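CGAS/DncV-like nucleotidyltransferase in E. coli homolog (Rhodothermus marinus SG0.5JP17-172, PDB 6E0K) joins UTP and ATP into the second messenger 3',3'-cUAMP, the signal of a CBASS system that defends bacteria against phage by abortive infection. Local coordinates at residues M72-A77 and R137-N142; C133-K138 and Y149-T154; V165-L170 and C252-D257. One frame throughout, in Å; residues are numbered along the deposited sequence.

Contact 1 of 3, residues M72-A77 and R137-N142; sequences MNNLTA and RKYPPN
The carboxamide of N74 lies along the backbone of Y139 and grips it at two points. Its CG takes the crowded position between the backbone N and the carbonyl carbon (chi1 64°), which turns the flat amide toward residues 137-142. OD1 of N74 receives the N-H of Y139 on a lone pair at 2.8 Å, an almost straight bond, while ND2 of N74 donates an N-H to a lone pair of Y139 O at 3.0 Å. The same OD1 sits at the edge of the Y139 ring. L75 crosses that ring obliquely: its CD2 comes to 3.4 Å from CG of Y139 and its CD1 to 3.7 Å from CE1. F85 touches both residues, and the ring of F83 meets that of Y139. Just before N74, N73 bends its side chain back, and OD1 of N73 accepts L75 N at 2.9 Å, an Asx turn at the point where the chain leaves strand 71-73. That strand ends in a parallel pairing with strand 127-138, N73 beside R137, where R137 N donates to M72 O at 2.9 Å. NH1 of R137 holds Y139 OH in the guanidinium plane at 3.0 Å, and its NE goes to Q135. Both strands of the nucleotidyltransferase sheet end here, and the N74 carboxamide appears to stand in for a further backbone rung, satisfying both the N-H and the carbonyl of Y139.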
loop_
_atom_site.group_PDB
_atom_site.type_symbol
_atom_site.label_atom_id
_atom_site.label_comp_id
_atom_site.label_asym_id
_atom_site.label_seq_id
_atom_site.Cartn_x
_atom_site.Cartn_y
_atom_site.Cartn_z
ATOM N N MET A 72 -6.525 -11.184 -16.667
ATOM C CA MET A 72 -7.024 -12.323 -15.925
ATOM C C MET A 72 -8.326 -11.912 -15.243
ATOM O O MET A 72 -8.671 -10.731 -15.183
ATOM C CB MET A 72 -5.930 -12.812 -14.976
ATOM C CG MET A 72 -4.635 -13.072 -15.798
ATOM S SD MET A 72 -3.282 -13.834 -14.900
ATOM C CE MET A 72 -4.141 -15.163 -14.064
ATOM N N ASN A 73 -9.086 -12.889 -14.773
ATOM C CA ASN A 73 -10.451 -12.576 -14.363
ATOM C C ASN A 73 -11.042 -13.760 -13.620
ATOM O O ASN A 73 -10.431 -14.827 -13.520
ATOM C CB ASN A 73 -11.306 -12.233 -15.577
ATOM C CG ASN A 73 -11.304 -13.347 -16.589
ATOM O OD1 ASN A 73 -11.964 -14.354 -16.385
ATOM N ND2 ASN A 73 -10.524 -13.194 -17.660
ATOM N N ASN A 74 -12.258 -13.560 -13.113
ATOM C CA ASN A 74 -13.017 -14.589 -12.415
ATOM C C ASN A 74 -14.195 -15.106 -13.231
ATOM O O ASN A 74 -15.127 -15.678 -12.659
ATOM C CB ASN A 74 -13.520 -14.055 -11.073
ATOM C CG ASN A 74 -14.492 -12.901 -11.237
ATOM O OD1 ASN A 74 -14.499 -12.213 -12.258
ATOM N ND2 ASN A 74 -15.337 -12.699 -10.233
ATOM N N LEU A 75 -14.173 -14.916 -14.546
ATOM C CA LEU A 75 -15.290 -15.312 -15.388
ATOM C C LEU A 75 -15.341 -16.817 -15.594
ATOM O O LEU A 75 -14.307 -17.491 -15.678
ATOM C CB LEU A 75 -15.180 -14.642 -16.758
ATOM C CG LEU A 75 -15.231 -13.124 -16.738
ATOM C CD1 LEU A 75 -14.768 -12.605 -18.100
ATOM C CD2 LEU A 75 -16.677 -12.715 -16.427
ATOM N N THR A 76 -16.566 -17.337 -15.713
ATOM C CA THR A 76 -16.767 -18.699 -16.165
ATOM C C THR A 76 -16.626 -18.762 -17.677
ATOM O O THR A 76 -16.627 -17.743 -18.371
ATOM C CB THR A 76 -18.150 -19.214 -15.782
ATOM O OG1 THR A 76 -19.140 -18.461 -16.504
ATOM C CG2 THR A 76 -18.379 -19.084 -14.278
ATOM N N ALA A 77 -16.496 -19.982 -18.186
ATOM C CA ALA A 77 -16.400 -20.156 -19.630
ATOM C C ALA A 77 -17.612 -19.570 -20.344
ATOM O O ALA A 77 -17.483 -18.985 -21.430
ATOM C CB ALA A 77 -16.255 -21.637 -19.965
ATOM N N ARG A 137 -9.701 -8.458 -13.763
ATOM C CA ARG A 137 -11.068 -7.955 -13.759
ATOM C C ARG A 137 -11.923 -8.855 -12.881
ATOM O O ARG A 137 -12.090 -10.044 -13.178
ATOM C CB ARG A 137 -11.641 -7.913 -15.178
ATOM C CG ARG A 137 -10.913 -6.943 -16.100
ATOM C CD ARG A 137 -11.661 -6.826 -17.424
ATOM N NE ARG A 137 -10.933 -6.013 -18.395
ATOM C CZ ARG A 137 -11.382 -5.738 -19.614
ATOM N NH1 ARG A 137 -12.558 -6.206 -20.018
ATOM N NH2 ARG A 137 -10.646 -4.992 -20.435
ATOM N N LYS A 138 -12.493 -8.277 -11.826
ATOM C CA LYS A 138 -13.429 -8.981 -10.967
ATOM C C LYS A 138 -14.833 -8.633 -11.437
ATOM O O LYS A 138 -15.296 -7.500 -11.254
ATOM C CB LYS A 138 -13.216 -8.601 -9.504
ATOM C CG LYS A 138 -14.179 -9.320 -8.573
ATOM C CD LYS A 138 -13.790 -9.128 -7.112
ATOM C CE LYS A 138 -13.743 -7.658 -6.727
ATOM N NZ LYS A 138 -13.499 -7.515 -5.253
ATOM N N TYR A 139 -15.500 -9.607 -12.071
ATOM C CA TYR A 139 -16.828 -9.443 -12.625
ATOM C C TYR A 139 -17.879 -9.969 -11.663
ATOM O O TYR A 139 -17.622 -10.907 -10.900
ATOM C CB TYR A 139 -16.968 -10.204 -13.945
ATOM C CG TYR A 139 -16.350 -9.537 -15.156
ATOM C CD1 TYR A 139 -15.019 -9.760 -15.497
ATOM C CD2 TYR A 139 -17.122 -8.741 -15.995
ATOM C CE1 TYR A 139 -14.466 -9.174 -16.630
ATOM C CE2 TYR A 139 -16.570 -8.138 -17.119
ATOM C CZ TYR A 139 -15.249 -8.377 -17.436
ATOM O OH TYR A 139 -14.713 -7.792 -18.561
ATOM N N PRO A 140 -19.078 -9.405 -11.735
ATOM C CA PRO A 140 -20.196 -9.903 -10.937
ATOM C C PRO A 140 -20.766 -11.186 -11.517
ATOM O O PRO A 140 -20.519 -11.519 -12.686
ATOM C CB PRO A 140 -21.215 -8.759 -11.028
ATOM C CG PRO A 140 -20.937 -8.140 -12.339
ATOM C CD PRO A 140 -19.444 -8.199 -12.494
ATOM N N PRO A 141 -21.553 -11.915 -10.731
ATOM C CA PRO A 141 -22.163 -13.162 -11.215
ATOM C C PRO A 141 -23.193 -12.941 -12.314
ATOM O O PRO A 141 -23.741 -11.850 -12.494
ATOM C CB PRO A 141 -22.839 -13.734 -9.963
ATOM C CG PRO A 141 -22.069 -13.143 -8.817
ATOM C CD PRO A 141 -21.593 -11.789 -9.262
ATOM N N ASN A 142 -23.481 -14.035 -13.032
ATOM C CA ASN A 142 -24.541 -14.098 -14.036
ATOM C C ASN A 142 -24.245 -13.211 -15.241
ATOM O O ASN A 142 -23.087 -12.875 -15.499
ATOM C CB ASN A 142 -25.884 -13.732 -13.403
ATOM C CG ASN A 142 -26.265 -14.678 -12.285
ATOM O OD1 ASN A 142 -26.359 -15.889 -12.492
ATOM N ND2 ASN A 142 -26.461 -14.138 -11.086
#

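Contact 2 of 3, residues C133-K138 and Y149-T154; sequences CIQYRK and YIEGMT
Strands 133-138 and 150-154 run antiparallel as the two arms of a beta hairpin, their N-to-C directions 142° apart, with hydrogen-bonded pairs I134-T154, Y136-G152 and K138-I150 contributing two backbone bonds each. The bond from Y136 N to G152 O is straight at the hydrogen yet reaches the oxygen from above the carbonyl plane. On the face that carries R137 and E151, the extended R137 side chain crosses the Y149 ring obliquely. Its CD stands over the ring centre, a CH-pi contact of 3.6 Å to the centroid, and the guanidinium continues flat above the CZ-OH end, the two planes 1° apart. Q135 OE1 helps fix the rotation of that guanidinium, together with Y139 OH, taking NE of R137 at 2.8 Å in the guanidinium plane. The amide of Q135 stacks on the carboxylate of E151, planes 10° apart, with CG of Q135 3.7 Å from CG of E151. A water in the plane of the Y149 ring accepts from Y149 OH at 2.5 Å and donates to Q135 OE1 and E151 OE1, tying the three polar ends together. Toward the other end, C133 SG lies 3.5 Å from CB of M153, whose chain folds back over it, while T154 CG2 meets CD1 of Y136 obliquely. OE2 of E151 forms a salt bridge with K169 of helix 168-181, and T154 OG1 bonds to V164 O. The hairpin stands between strands 61-68 and 71-73, which pair with its first arm, and strand 162-166, which pairs with its second.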
loop_
_atom_site.group_PDB
_atom_site.type_symbol
_atom_site.label_atom_id
_atom_site.label_comp_id
_atom_site.label_asym_id
_atom_site.label_seq_id
_atom_site.Cartn_x
_atom_site.Cartn_y
_atom_site.Cartn_z
ATOM N N CYS A 133 2.797 -7.543 -13.185
ATOM C CA CYS A 133 1.435 -8.045 -13.021
ATOM C C CYS A 133 0.638 -7.843 -14.299
ATOM O O CYS A 133 1.042 -7.116 -15.200
ATOM C CB CYS A 133 0.733 -7.363 -11.847
ATOM S SG CYS A 133 0.642 -5.559 -11.965
ATOM N N ILE A 134 -0.513 -8.516 -14.369
ATOM C CA ILE A 134 -1.456 -8.354 -15.466
ATOM C C ILE A 134 -2.765 -7.831 -14.887
ATOM O O ILE A 134 -3.132 -8.140 -13.747
ATOM C CB ILE A 134 -1.666 -9.683 -16.226
ATOM C CG1 ILE A 134 -0.372 -10.107 -16.922
ATOM C CG2 ILE A 134 -2.786 -9.553 -17.245
ATOM C CD1 ILE A 134 -0.530 -11.370 -17.719
ATOM N N GLN A 135 -3.448 -6.998 -15.659
ATOM C CA GLN A 135 -4.752 -6.489 -15.253
ATOM C C GLN A 135 -5.655 -7.647 -14.837
ATOM O O GLN A 135 -5.673 -8.690 -15.483
ATOM C CB GLN A 135 -5.380 -5.724 -16.418
ATOM C CG GLN A 135 -6.717 -5.082 -16.114
ATOM C CD GLN A 135 -7.326 -4.466 -17.360
ATOM O OE1 GLN A 135 -8.405 -4.858 -17.796
ATOM N NE2 GLN A 135 -6.616 -3.512 -17.958
ATOM N N TYR A 136 -6.365 -7.469 -13.727
ATOM C CA TYR A 136 -7.330 -8.444 -13.236
ATOM C C TYR A 136 -8.700 -7.783 -13.211
ATOM O O TYR A 136 -8.835 -6.659 -12.721
ATOM C CB TYR A 136 -6.958 -8.931 -11.830
ATOM C CG TYR A 136 -7.903 -9.990 -11.310
ATOM C CD1 TYR A 136 -7.711 -11.322 -11.630
ATOM C CD2 TYR A 136 -8.992 -9.652 -10.512
ATOM C CE1 TYR A 136 -8.578 -12.315 -11.152
ATOM C CE2 TYR A 136 -9.855 -10.618 -10.040
ATOM C CZ TYR A 136 -9.647 -11.947 -10.359
ATOM O OH TYR A 136 -10.509 -12.895 -9.875
ATOM N N ARG A 137 -9.701 -8.458 -13.763
ATOM C CA ARG A 137 -11.068 -7.955 -13.759
ATOM C C ARG A 137 -11.923 -8.855 -12.881
ATOM O O ARG A 137 -12.090 -10.044 -13.178
ATOM C CB ARG A 137 -11.641 -7.913 -15.178
ATOM C CG ARG A 137 -10.913 -6.943 -16.100
ATOM C CD ARG A 137 -11.661 -6.826 -17.424
ATOM N NE ARG A 137 -10.933 -6.013 -18.395
ATOM C CZ ARG A 137 -11.382 -5.738 -19.614
ATOM N NH1 ARG A 137 -12.558 -6.206 -20.018
ATOM N NH2 ARG A 137 -10.646 -4.992 -20.435
ATOM N N LYS A 138 -12.493 -8.277 -11.826
ATOM C CA LYS A 138 -13.429 -8.981 -10.967
ATOM C C LYS A 138 -14.833 -8.633 -11.437
ATOM O O LYS A 138 -15.296 -7.500 -11.254
ATOM C CB LYS A 138 -13.216 -8.601 -9.504
ATOM C CG LYS A 138 -14.179 -9.320 -8.573
ATOM C CD LYS A 138 -13.790 -9.128 -7.112
ATOM C CE LYS A 138 -13.743 -7.658 -6.727
ATOM N NZ LYS A 138 -13.499 -7.515 -5.253
ATOM N N TYR A 149 -17.247 -4.247 -14.093
ATOM C CA TYR A 149 -16.250 -5.028 -13.379
ATOM C C TYR A 149 -15.412 -4.078 -12.544
ATOM O O TYR A 149 -15.391 -2.867 -12.779
ATOM C CB TYR A 149 -15.348 -5.830 -14.330
ATOM C CG TYR A 149 -14.559 -4.982 -15.304
ATOM C CD1 TYR A 149 -13.315 -4.442 -14.963
ATOM C CD2 TYR A 149 -15.050 -4.739 -16.575
ATOM C CE1 TYR A 149 -12.591 -3.675 -15.884
ATOM C CE2 TYR A 149 -14.342 -3.976 -17.489
ATOM C CZ TYR A 149 -13.123 -3.449 -17.140
ATOM O OH TYR A 149 -12.439 -2.700 -18.073
ATOM N N ILE A 150 -14.709 -4.646 -11.578
ATOM C CA ILE A 150 -13.771 -3.910 -10.740
ATOM C C ILE A 150 -12.367 -4.304 -11.165
ATOM O O ILE A 150 -12.052 -5.496 -11.272
ATOM C CB ILE A 150 -14.028 -4.194 -9.252
ATOM C CG1 ILE A 150 -15.429 -3.708 -8.879
ATOM C CG2 ILE A 150 -12.977 -3.499 -8.384
ATOM C CD1 ILE A 150 -15.876 -4.128 -7.512
ATOM N N GLU A 151 -11.521 -3.307 -11.416
ATOM C CA GLU A 151 -10.197 -3.555 -11.967
ATOM C C GLU A 151 -9.164 -3.611 -10.854
ATOM O O GLU A 151 -9.094 -2.698 -10.015
ATOM C CB GLU A 151 -9.792 -2.485 -12.981
ATOM C CG GLU A 151 -8.503 -2.850 -13.707
ATOM C CD GLU A 151 -7.894 -1.684 -14.456
ATOM O OE1 GLU A 151 -8.582 -1.121 -15.328
ATOM O OE2 GLU A 151 -6.730 -1.335 -14.168
ATOM N N GLY A 152 -8.369 -4.675 -10.858
ATOM C CA GLY A 152 -7.177 -4.805 -10.055
ATOM C C GLY A 152 -6.034 -5.296 -10.920
ATOM O O GLY A 152 -5.974 -5.029 -12.120
ATOM N N MET A 153 -5.117 -6.021 -10.290
ATOM C CA MET A 153 -4.036 -6.661 -11.020
ATOM C C MET A 153 -3.691 -7.951 -10.300
ATOM O O MET A 153 -4.089 -8.171 -9.152
ATOM C CB MET A 153 -2.807 -5.741 -11.154
ATOM C CG MET A 153 -2.317 -5.122 -9.851
ATOM S SD MET A 153 -1.374 -6.285 -8.841
ATOM C CE MET A 153 -0.199 -5.174 -8.040
ATOM N N THR A 154 -2.947 -8.813 -10.985
ATOM C CA THR A 154 -2.620 -10.098 -10.395
ATOM C C THR A 154 -1.246 -10.560 -10.862
ATOM O O THR A 154 -0.767 -10.178 -11.937
ATOM C CB THR A 154 -3.698 -11.152 -10.730
ATOM O OG1 THR A 154 -3.479 -12.344 -9.960
ATOM C CG2 THR A 154 -3.674 -11.497 -12.200
HETATM O O HOH W 1 -10.027 -1.985 -17.741
#

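Contact 3 of 3, residues V165-L170 and C252-D257; sequences VNYPKL and CQNGQD
A chi1 of -59° sets the Y167 ring anti to its own carbonyl carbon; in Q256 a like chi1 of -51° puts CG over the face of that ring, and the bend at chi2 (-47°) then turns the amide off it. The 252-257 loop that presents Q256 is a type I beta turn from C252 to G255 combined with an Asx motif: N254 OD1 accepts both Q256 N, from above the carbonyl plane, and D257 N, on a lone pair. The CH-pi contact, 3.6 Å from CG of Q256 to the Y167 centroid, is nearly centred, with the two side chains crossing at about a right angle. The amide NE2 of Q256 donates to N254 O at 3.0 Å and packs against CD1 of L170 at 3.6 Å, while OE1 goes to K138 NZ. The N254 side chain lies beside the tyrosine stem, CB to CB of Y167 3.8 Å. Y167 is the N-cap residue of helix 168-181, and the loop before helix 269-285 docks where that helix follows strand 162-166, next to UTP-binding N166. Polar links between the segments run through water: one molecule donates to V165 O and to D257 OD1, another accepts from Y167 N and N254 ND2. The same ND2 of N254 donates its other N-H to OD2 of D257 at 3.0 Å, meeting that oxygen from above the carboxylate plane.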
loop_
_atom_site.group_PDB
_atom_site.type_symbol
_atom_site.label_atom_id
_atom_site.label_comp_id
_atom_site.label_asym_id
_atom_site.label_seq_id
_atom_site.Cartn_x
_atom_site.Cartn_y
_atom_site.Cartn_z
ATOM N N VAL A 165 -4.133 -11.192 -5.986
ATOM C CA VAL A 165 -4.872 -10.103 -6.614
ATOM C C VAL A 165 -4.806 -8.887 -5.706
ATOM O O VAL A 165 -5.144 -8.978 -4.520
ATOM C CB VAL A 165 -6.330 -10.495 -6.895
ATOM C CG1 VAL A 165 -7.076 -9.313 -7.500
ATOM C CG2 VAL A 165 -6.385 -11.720 -7.823
ATOM N N ASN A 166 -4.352 -7.758 -6.254
ATOM C CA ASN A 166 -4.296 -6.505 -5.517
ATOM C C ASN A 166 -5.048 -5.424 -6.280
ATOM O O ASN A 166 -5.311 -5.543 -7.481
ATOM C CB ASN A 166 -2.851 -6.042 -5.282
ATOM C CG ASN A 166 -2.084 -6.937 -4.324
ATOM O OD1 ASN A 166 -2.657 -7.734 -3.573
ATOM N ND2 ASN A 166 -0.771 -6.799 -4.342
ATOM N N TYR A 167 -5.358 -4.336 -5.577
ATOM C CA TYR A 167 -6.117 -3.222 -6.144
ATOM C C TYR A 167 -5.459 -1.887 -5.808
ATOM O O TYR A 167 -6.083 -1.010 -5.202
ATOM C CB TYR A 167 -7.552 -3.248 -5.630
ATOM C CG TYR A 167 -8.307 -4.519 -5.953
ATOM C CD1 TYR A 167 -8.282 -5.613 -5.096
ATOM C CD2 TYR A 167 -9.045 -4.609 -7.125
ATOM C CE1 TYR A 167 -9.000 -6.790 -5.422
ATOM C CE2 TYR A 167 -9.755 -5.753 -7.447
ATOM C CZ TYR A 167 -9.723 -6.834 -6.603
ATOM O OH TYR A 167 -10.435 -7.972 -6.956
ATOM N N PRO A 168 -4.200 -1.693 -6.203
ATOM C CA PRO A 168 -3.496 -0.462 -5.797
ATOM C C PRO A 168 -4.121 0.813 -6.336
ATOM O O PRO A 168 -4.062 1.855 -5.661
ATOM C CB PRO A 168 -2.080 -0.671 -6.351
ATOM C CG PRO A 168 -2.277 -1.589 -7.530
ATOM C CD PRO A 168 -3.382 -2.522 -7.114
ATOM N N LYS A 169 -4.714 0.779 -7.534
ATOM C CA LYS A 169 -5.329 1.994 -8.056
ATOM C C LYS A 169 -6.517 2.419 -7.203
ATOM O O LYS A 169 -6.730 3.617 -6.987
ATOM C CB LYS A 169 -5.764 1.789 -9.502
ATOM C CG LYS A 169 -4.621 1.480 -10.443
ATOM C CD LYS A 169 -5.144 1.336 -11.850
ATOM C CE LYS A 169 -4.006 1.089 -12.834
ATOM N NZ LYS A 169 -4.526 0.882 -14.218
ATOM N N LEU A 170 -7.316 1.455 -6.735
ATOM C CA LEU A 170 -8.445 1.793 -5.876
ATOM C C LEU A 170 -7.976 2.233 -4.499
ATOM O O LEU A 170 -8.566 3.145 -3.903
ATOM C CB LEU A 170 -9.398 0.610 -5.743
ATOM C CG LEU A 170 -10.125 0.281 -7.038
ATOM C CD1 LEU A 170 -10.999 -0.938 -6.815
ATOM C CD2 LEU A 170 -10.946 1.468 -7.475
ATOM N N CYS A 252 -10.295 -2.876 3.838
ATOM C CA CYS A 252 -9.094 -2.197 3.391
ATOM C C CYS A 252 -9.454 -0.942 2.607
ATOM O O CYS A 252 -10.576 -0.779 2.121
ATOM C CB CYS A 252 -8.243 -3.132 2.537
ATOM S SG CYS A 252 -7.464 -4.426 3.551
ATOM N N GLN A 253 -8.471 -0.048 2.491
ATOM C CA GLN A 253 -8.680 1.204 1.772
ATOM C C GLN A 253 -9.081 0.965 0.319
ATOM O O GLN A 253 -9.775 1.801 -0.272
ATOM C CB GLN A 253 -7.414 2.058 1.866
ATOM C CG GLN A 253 -7.501 3.433 1.209
ATOM C CD GLN A 253 -6.388 4.347 1.691
ATOM O OE1 GLN A 253 -6.316 4.656 2.880
ATOM N NE2 GLN A 253 -5.535 4.785 0.787
ATOM N N ASN A 254 -8.669 -0.162 -0.275
ATOM C CA ASN A 254 -9.072 -0.444 -1.653
ATOM C C ASN A 254 -10.554 -0.778 -1.793
ATOM O O ASN A 254 -11.034 -0.881 -2.924
ATOM C CB ASN A 254 -8.223 -1.569 -2.276
ATOM C CG ASN A 254 -8.351 -2.917 -1.552
ATOM O OD1 ASN A 254 -9.385 -3.245 -0.981
ATOM N ND2 ASN A 254 -7.290 -3.706 -1.609
ATOM N N GLY A 255 -11.280 -0.948 -0.686
ATOM C CA GLY A 255 -12.694 -1.262 -0.726
ATOM C C GLY A 255 -13.029 -2.690 -1.099
ATOM O O GLY A 255 -14.223 -3.023 -1.210
ATOM N N GLN A 256 -12.029 -3.549 -1.293
ATOM C CA GLN A 256 -12.255 -4.915 -1.760
ATOM C C GLN A 256 -11.996 -5.977 -0.706
ATOM O O GLN A 256 -12.726 -6.971 -0.647
ATOM C CB GLN A 256 -11.372 -5.223 -2.974
ATOM C CG GLN A 256 -11.439 -4.215 -4.092
ATOM C CD GLN A 256 -12.852 -3.826 -4.449
ATOM O OE1 GLN A 256 -13.703 -4.676 -4.737
ATOM N NE2 GLN A 256 -13.118 -2.527 -4.418
ATOM N N ASP A 257 -10.949 -5.812 0.090
ATOM C CA ASP A 257 -10.461 -6.819 1.020
ATOM C C ASP A 257 -10.909 -6.512 2.441
ATOM O O ASP A 257 -11.124 -5.354 2.809
ATOM C CB ASP A 257 -8.930 -6.886 1.020
ATOM C CG ASP A 257 -8.334 -7.125 -0.360
ATOM O OD1 ASP A 257 -8.913 -7.890 -1.158
ATOM O OD2 ASP A 257 -7.253 -6.551 -0.618
HETATM O O HOH W 2 -7.456 -9.363 -2.957
HETATM O O HOH W 3 -4.547 -3.851 -2.797
#

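In the fold
Strand 127-138 carries contacts 1 and 2, whose centres lie about 10 Å apart; strand 71-73 joins its end on one side and strand 150-157 on the other. M72 N probably bonds to Q135 O at 2.9 Å, and M72 SD packs on T154 CG2 at 3.6 Å. Strand 162-166 extends the sheet from contact 2 to contact 3, with M153 N probably bonded to N166 O at 2.9 Å. K138, shared by contacts 1 and 2, reaches contact 3, its NZ 2.9 Å from Q256 OE1. Contact 3 includes UTP-binding N166, and contact 2 borders the site: between nearest side-chain atoms, M153 is about 4 Å from N166 and about 5 Å from Q46, which binds both nucleotides.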